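Long-range contacts in LAO/AO transport system kinase (Escherichia coli, PDB 2P67), which belongs to the MeaB-type branch of the P-loop NTPase superfamily and is probably a nucleotide-binding protein built on a parallel beta sheet: residues G60-P65 and D171-L176; G191-A196 and H224-K229; D231-R236 and K259-A264. All coordinates share one frame; numbering follows the deposited sequence. Where two conformers were deposited one is given.

Interaction 1 (G60-P65 and D171-L176); sequences GVTGTP and DCFISL
Thr62 and Phe173 meet on one face of the sheet, and their side chains cross at about a right angle. The ring of Phe173 presents its edge to the threonine methyl. Thr62 CG2 lies in the ring plane, 3.6 Å from Phe173 CZ. The hydroxyl is closer: Thr62 OG1 is 3.3 Å from Phe173 CZ and comes in obliquely. With Phe173 CG anti to its backbone N (chi1 180°), the end of the ring comes nearer to strand 60-63 than its first carbon does, and so reaches Thr62. Gly60, paired with Phe173, has no side chain, and Phe173 CD1 lies 3.8 Å from Gly60 O. Thr62 OG1 and Ser175 OG are 3.8 Å apart and are bridged by a water. That water also donates to Leu176 O. Ser175 OG has a further partner in Gln177.

The two strands are neighbours in the parallel sheet of a P-loop NTPase fold. The axes of 60-63 and 172-176 come within 4.6 Å, 16° from parallel. Gly60 N, Ile174 N, Thr62 N and Leu176 N make the alternating bonds between the strands; Leu176 N to Thr62 O is 2.7 Å. A weak bond from Thr64 N to Leu176 O continues the pairing past the strand end. Here the chain leaves strand 57-63 at Gly63, which fits the start of a Walker A motif.

The other face carries Val61, Ile174 and Leu176. Val61 CG1 is anti to its backbone N (chi1 174°). It sits 4.0 Å from Leu176 CD1, and the two side chains approach at a slant. Ile174 CD1 is 4.4 Å from Val61 CG2 and also lies against Gly60 O. Helix 69-82 packs over this face, with Leu73 on Val61 and Phe72 on Leu176. Helices 162-167 and 190-195 pack on the face of Phe173.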
# COMPACT_ATOMS: atom_id res chain seq x y z
N GLY A 60 -15.11 10.99 7.37
CA GLY A 60 -15.42 9.66 6.87
C GLY A 60 -15.77 8.78 8.04
O GLY A 60 -15.09 8.80 9.10
N VAL A 61 -16.82 7.98 7.86
CA VAL A 61 -17.26 7.07 8.90
C VAL A 61 -17.49 5.68 8.27
O VAL A 61 -18.32 5.54 7.38
CB VAL A 61 -18.56 7.56 9.64
CG1 VAL A 61 -19.05 6.51 10.61
CG2 VAL A 61 -18.36 8.93 10.36
N THR A 62 -16.76 4.67 8.73
CA THR A 62 -17.07 3.29 8.34
C THR A 62 -17.58 2.51 9.55
O THR A 62 -17.25 2.81 10.69
CB THR A 62 -15.88 2.56 7.66
OG1 THR A 62 -14.76 2.44 8.57
CG2 THR A 62 -15.46 3.27 6.40
N GLY A 63 -18.42 1.51 9.30
CA GLY A 63 -18.82 0.61 10.38
C GLY A 63 -18.80 -0.81 9.88
O GLY A 63 -19.23 -1.06 8.75
N THR A 64 -18.27 -1.72 10.69
CA THR A 64 -18.36 -3.15 10.37
C THR A 64 -19.80 -3.62 10.58
O THR A 64 -20.57 -2.97 11.31
CB THR A 64 -17.37 -3.98 11.23
OG1 THR A 64 -17.61 -3.73 12.62
CG2 THR A 64 -15.93 -3.64 10.89
N PRO A 65 -20.20 -4.73 9.92
CA PRO A 65 -21.52 -5.29 10.23
C PRO A 65 -21.70 -5.53 11.73
O PRO A 65 -20.84 -6.17 12.37
CB PRO A 65 -21.52 -6.61 9.45
CG PRO A 65 -20.57 -6.35 8.29
CD PRO A 65 -19.49 -5.49 8.88
N ASP A 171 -11.12 14.70 5.74
CA ASP A 171 -10.21 15.39 6.65
C ASP A 171 -9.89 14.50 7.85
O ASP A 171 -8.76 14.48 8.34
CB ASP A 171 -10.85 16.68 7.19
CG ASP A 171 -11.16 17.69 6.09
OD1 ASP A 171 -10.47 17.67 5.04
OD2 ASP A 171 -12.06 18.53 6.31
N CYS A 172 -10.90 13.77 8.31
CA CYS A 172 -10.79 12.95 9.52
C CYS A 172 -11.58 11.66 9.32
O CYS A 172 -12.78 11.71 8.99
CB CYS A 172 -11.31 13.71 10.75
SG CYS A 172 -11.16 12.77 12.33
N PHE A 173 -10.88 10.52 9.51
CA PHE A 173 -11.46 9.21 9.25
C PHE A 173 -11.73 8.46 10.55
O PHE A 173 -10.81 8.21 11.35
CB PHE A 173 -10.57 8.36 8.34
CG PHE A 173 -11.15 7.01 8.08
CD1 PHE A 173 -12.33 6.88 7.35
CD2 PHE A 173 -10.59 5.88 8.65
CE1 PHE A 173 -12.90 5.63 7.15
CE2 PHE A 173 -11.16 4.63 8.46
CZ PHE A 173 -12.31 4.50 7.72
N ILE A 174 -12.99 8.08 10.73
CA ILE A 174 -13.49 7.44 11.96
C ILE A 174 -14.02 6.04 11.65
O ILE A 174 -14.87 5.87 10.77
CB ILE A 174 -14.60 8.28 12.64
CG1 ILE A 174 -14.12 9.70 12.97
CG2 ILE A 174 -15.10 7.56 13.92
CD1 ILE A 174 -14.73 10.78 12.10
N SER A 175 -13.53 5.04 12.37
CA SER A 175 -13.95 3.66 12.12
C SER A 175 -14.72 3.14 13.32
O SER A 175 -14.24 3.21 14.44
CB SER A 175 -12.74 2.76 11.85
OG SER A 175 -13.13 1.39 11.80
N LEU A 176 -15.92 2.62 13.07
CA LEU A 176 -16.72 1.98 14.11
C LEU A 176 -16.48 0.49 14.12
O LEU A 176 -16.51 -0.18 13.07
CB LEU A 176 -18.20 2.29 13.93
CG LEU A 176 -18.65 3.49 14.75
CD1 LEU A 176 -18.14 4.76 14.11
CD2 LEU A 176 -20.16 3.48 14.85
O HOH W 1 -15.29 0.29 10.47

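Interaction 2 (G191-A196 and H224-K229); sequences GLMEVA and HILRRK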
# COMPACT_ATOMS: atom_id res chain seq x y z
N GLY A 191 -4.80 -2.38 6.95
CA GLY A 191 -5.30 -1.25 6.15
C GLY A 191 -6.02 -0.25 7.02
O GLY A 191 -5.93 0.95 6.80
N LEU A 192 -6.73 -0.74 8.04
CA LEU A 192 -7.39 0.14 9.00
C LEU A 192 -6.37 0.94 9.82
O LEU A 192 -6.50 2.17 9.98
CB LEU A 192 -8.28 -0.69 9.92
CG LEU A 192 -8.91 0.13 11.05
CD1 LEU A 192 -9.78 1.26 10.43
CD2 LEU A 192 -9.72 -0.83 11.93
N MET A 193 -5.33 0.27 10.33
CA MET A 193 -4.26 0.95 11.04
C MET A 193 -3.61 2.04 10.19
O MET A 193 -3.21 3.07 10.71
CB MET A 193 -3.21 -0.04 11.57
CG MET A 193 -3.79 -1.06 12.59
SD MET A 193 -4.35 -0.28 14.13
CE MET A 193 -6.06 0.01 13.90
N GLU A 194 -3.49 1.80 8.88
CA GLU A 194 -2.91 2.78 7.96
C GLU A 194 -3.64 4.12 7.95
O GLU A 194 -3.01 5.19 7.79
CB GLU A 194 -2.89 2.22 6.53
CG GLU A 194 -1.94 1.05 6.34
CD GLU A 194 -0.48 1.47 6.20
OE1 GLU A 194 -0.17 2.68 6.26
OE2 GLU A 194 0.35 0.57 6.01
N VAL A 195 -4.97 4.07 8.14
CA VAL A 195 -5.82 5.25 7.89
C VAL A 195 -6.62 5.79 9.09
O VAL A 195 -7.05 6.93 9.05
CB VAL A 195 -6.78 5.00 6.70
CG1 VAL A 195 -5.99 4.68 5.41
CG2 VAL A 195 -7.79 3.92 7.02
N ALA A 196 -6.82 4.98 10.13
CA ALA A 196 -7.67 5.39 11.26
C ALA A 196 -7.17 6.65 11.94
O ALA A 196 -6.01 6.71 12.34
CB ALA A 196 -7.81 4.26 12.30
N HIS A 224 -1.01 2.85 19.73
CA HIS A 224 0.07 3.42 20.52
C HIS A 224 1.46 2.91 20.07
O HIS A 224 2.42 3.63 20.17
CB HIS A 224 -0.17 3.17 22.02
CG HIS A 224 -1.22 4.06 22.62
ND1 HIS A 224 -1.47 4.10 23.97
CD2 HIS A 224 -2.06 4.97 22.06
CE1 HIS A 224 -2.42 4.98 24.22
NE2 HIS A 224 -2.80 5.52 23.08
N ILE A 225 1.54 1.68 19.57
CA ILE A 225 2.83 1.02 19.23
C ILE A 225 3.30 1.35 17.81
O ILE A 225 4.49 1.55 17.57
CB ILE A 225 2.72 -0.52 19.43
CG1 ILE A 225 2.68 -0.88 20.92
CG2 ILE A 225 3.83 -1.28 18.77
CD1 ILE A 225 2.27 -2.39 21.16
N LEU A 226 2.35 1.39 16.87
CA LEU A 226 2.65 1.77 15.47
C LEU A 226 2.98 3.24 15.28
O LEU A 226 2.40 4.11 15.94
CB LEU A 226 1.49 1.42 14.55
CG LEU A 226 1.07 -0.06 14.58
CD1 LEU A 226 -0.26 -0.33 13.81
CD2 LEU A 226 2.25 -0.90 14.02
N ARG A 227 3.89 3.50 14.34
CA ARG A 227 4.22 4.89 13.94
C ARG A 227 2.94 5.67 13.60
O ARG A 227 2.05 5.14 12.93
CB ARG A 227 5.14 4.86 12.71
CG ARG A 227 5.79 6.22 12.39
CD ARG A 227 7.08 6.00 11.63
NE ARG A 227 8.06 5.25 12.41
CZ ARG A 227 9.31 5.00 12.01
NH1 ARG A 227 10.14 4.31 12.77
NH2 ARG A 227 9.73 5.45 10.83
N ARG A 228 2.87 6.93 14.05
CA ARG A 228 1.74 7.80 13.73
C ARG A 228 1.57 8.03 12.23
O ARG A 228 2.54 8.31 11.49
CB ARG A 228 1.88 9.15 14.44
CG ARG A 228 1.80 9.06 15.97
CD ARG A 228 2.02 10.45 16.58
NE ARG A 228 1.98 10.45 18.04
CZ ARG A 228 1.96 11.56 18.79
NH1 ARG A 228 1.98 12.76 18.20
NH2 ARG A 228 1.93 11.49 20.13
N LYS A 229 0.32 7.92 11.79
CA LYS A 229 -0.07 8.33 10.44
C LYS A 229 0.30 9.82 10.22
O LYS A 229 0.87 10.19 9.16
CB LYS A 229 -1.58 8.09 10.28
CG LYS A 229 -2.22 8.73 9.00
CD LYS A 229 -3.76 8.55 9.08
CE LYS A 229 -4.48 9.14 7.89
NZ LYS A 229 -5.99 9.17 8.09
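Lys229 reaches across to the last turn of the helix that holds Met193 and gives a hydrogen bond from NZ to Val195 O, 2.7 Å long. The ammonium comes in well bent from the C=O line, with a C=O...N angle of 131°, and tilted 28° from the carbonyl plane. CG of Lys229 is anti to the backbone N (chi1 169°), and the chain is extended beyond it. Its methylenes pass by two carbonyls: Lys229 CD is 3.7 Å from Glu194 O, and Lys229 CE is 3.6 Å from Val195 O.

The second point of contact is apolar. Leu226 CD1 touches Met193 CB at 3.7 Å and Met193 CG at 3.8 Å. The two side chains cross at about a right angle. The bend at chi2 leaves Met193 SD 4.1 Å from Leu226 CD1. Met193 also packs on Tyr219, Ala222 and Leu223 of helix 209-225. Leu226 is the first residue to leave that helix, so the contact joins helix 190-195 to the chain just beyond helix 209-225.

Lys229 NZ has a second partner, a salt bridge to Asp197. The subunit interface is adjacent: Met193 packs on Leu226 of the second subunit, and Arg227 O accepts from Lys190 NZ of that subunit.

The ammonium thus has two partners, a backbone carbonyl near a helix C-terminus and the Asp197 carboxylate. Both would be expected to favour the charged form.

Interaction 3 (D231-R236 and K259-A264); sequences DEWQPR and KTALTA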
# COMPACT_ATOMS: atom_id res chain seq x y z
N ASP A 231 2.41 12.92 12.36
CA ASP A 231 3.27 13.30 13.48
C ASP A 231 2.49 14.04 14.58
O ASP A 231 2.72 13.86 15.77
CB ASP A 231 4.44 14.17 12.97
CG ASP A 231 5.17 13.55 11.77
OD1 ASP A 231 5.22 12.30 11.66
OD2 ASP A 231 5.70 14.31 10.93
N GLU A 232 1.56 14.90 14.14
CA GLU A 232 0.77 15.78 15.00
C GLU A 232 -0.28 15.08 15.88
O GLU A 232 -0.82 15.70 16.79
CB GLU A 232 0.00 16.79 14.14
CG GLU A 232 0.86 17.77 13.36
CD GLU A 232 1.34 17.25 12.00
OE1 GLU A 232 1.13 16.06 11.66
OE2 GLU A 232 1.95 18.06 11.27
N TRP A 233 -0.60 13.82 15.58
CA TRP A 233 -1.79 13.14 16.16
C TRP A 233 -1.55 11.69 16.59
O TRP A 233 -1.23 10.83 15.75
CB TRP A 233 -2.95 13.21 15.15
CG TRP A 233 -4.29 12.64 15.62
CD1 TRP A 233 -4.88 11.49 15.18
CD2 TRP A 233 -5.17 13.18 16.62
NE1 TRP A 233 -6.08 11.28 15.83
CE2 TRP A 233 -6.28 12.30 16.72
CE3 TRP A 233 -5.14 14.32 17.44
CZ2 TRP A 233 -7.35 12.54 17.59
CZ3 TRP A 233 -6.22 14.56 18.32
CH2 TRP A 233 -7.31 13.68 18.37
N GLN A 234 -1.70 11.40 17.89
CA GLN A 234 -1.81 10.01 18.33
C GLN A 234 -3.27 9.61 18.12
O GLN A 234 -4.17 10.24 18.70
CB GLN A 234 -1.42 9.81 19.81
CG GLN A 234 -1.10 8.31 20.12
CD GLN A 234 0.29 7.89 19.59
OE1 GLN A 234 1.30 8.54 19.87
NE2 GLN A 234 0.35 6.80 18.82
N PRO A 235 -3.53 8.59 17.27
CA PRO A 235 -4.92 8.13 17.11
C PRO A 235 -5.57 7.78 18.45
O PRO A 235 -4.89 7.25 19.34
CB PRO A 235 -4.79 6.88 16.23
CG PRO A 235 -3.53 7.13 15.43
CD PRO A 235 -2.60 7.85 16.39
N ARG A 236 -6.86 8.07 18.59
CA ARG A 236 -7.58 7.81 19.85
C ARG A 236 -8.63 6.75 19.64
O ARG A 236 -9.19 6.63 18.54
CB ARG A 236 -8.25 9.08 20.37
CG ARG A 236 -7.29 10.22 20.66
CD ARG A 236 -8.04 11.43 21.22
NE ARG A 236 -7.13 12.55 21.38
CZ ARG A 236 -7.49 13.77 21.76
NH1 ARG A 236 -8.75 14.02 22.07
NH2 ARG A 236 -6.57 14.73 21.83
N LYS A 259 -8.73 18.27 14.53
CA LYS A 259 -8.72 19.48 13.67
C LYS A 259 -7.73 20.51 14.18
O LYS A 259 -6.93 21.03 13.41
CB LYS A 259 -10.11 20.11 13.57
CG LYS A 259 -10.14 21.27 12.55
CD LYS A 259 -11.57 21.67 12.14
CE LYS A 259 -11.50 22.62 10.93
NZ LYS A 259 -12.84 22.98 10.33
N THR A 260 -7.77 20.79 15.48
CA THR A 260 -6.77 21.65 16.15
C THR A 260 -5.32 21.20 15.92
O THR A 260 -4.47 21.99 15.51
CB THR A 260 -7.07 21.71 17.69
OG1 THR A 260 -8.39 22.21 17.86
CG2 THR A 260 -6.08 22.64 18.40
N ALA A 261 -5.05 19.92 16.14
CA ALA A 261 -3.69 19.40 16.00
C ALA A 261 -3.15 19.51 14.57
O ALA A 261 -1.97 19.83 14.35
CB ALA A 261 -3.63 17.98 16.48
N LEU A 262 -3.99 19.19 13.59
CA LEU A 262 -3.54 19.19 12.20
C LEU A 262 -3.49 20.59 11.61
O LEU A 262 -2.62 20.88 10.78
CB LEU A 262 -4.40 18.27 11.32
CG LEU A 262 -3.79 16.88 11.14
CD1 LEU A 262 -3.97 16.12 12.46
CD2 LEU A 262 -4.46 16.14 9.99
N THR A 263 -4.40 21.45 12.03
CA THR A 263 -4.39 22.84 11.51
C THR A 263 -3.29 23.71 12.11
O THR A 263 -2.86 24.66 11.46
CB THR A 263 -5.76 23.57 11.60
OG1 THR A 263 -6.15 23.72 12.96
CG2 THR A 263 -6.84 22.78 10.83
N ALA A 264 -2.83 23.36 13.32
CA ALA A 264 -1.72 24.10 13.97
C ALA A 264 -0.43 24.15 13.13
O ALA A 264 0.29 25.16 13.12
CB ALA A 264 -1.43 23.53 15.36
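Ala261 and Glu232 bury the most surface here, and Leu262 and Trp233 complete the contact. Ala261 CB points from helix 248-264 toward the loop. It lies 3.6 Å from Glu232 O and 4.1 Å from Trp233 CE3, meeting the indole obliquely.

Glu232 packs with the carbon part of its side chain. Both Glu232 CB and Glu232 CG are 3.6 Å from Ala261 O. Its chain then bends at chi2 (86°), and OE2 makes a hydrogen bond to Ser265, just past the segment. The CB of Trp233 is 4.1 Å from Leu262 CD1.

Trp233 is held by other parts of the fold as well. Its NE1 is hydrogen-bonded to Asp197 O, and Phe258 meets its ring edge-to-face. The contact joins the loop before strand 236-239 to the last turns of helix 248-264, beside 236-239, one of the two edge strands of the sheet within this chain.

Between 231-236 and 259-264 the contact is van der Waals packing. Carbon atoms meet each other and two backbone carbonyl oxygens, Glu232 O and Ala261 O, while the polar ends of Glu232 and Trp233 are bonded to residues outside both segments.

How the interactions relate
From the N terminus, the contacts come in series; none nests in or crosses another. Interaction 1 spans the longest loop, bringing central strand 57-63 beside strand 172-177. The chain then enters helix 190-195. Interaction 2 closes a short loop through strand 198-201 and helix 209-225. Interaction 3 follows, spanning strand 236-239 and most of helix 248-264. Interactions 1 and 2 touch where Ser175 CB meets Leu192 CD1 at 3.6 Å. Interactions 2 and 3 touch where Arg228 NE probably bonds to Gln234 OE1. Interactions 1 and 3 do not touch. Together they tie the sheet centre to its 236-239 edge and the helices there.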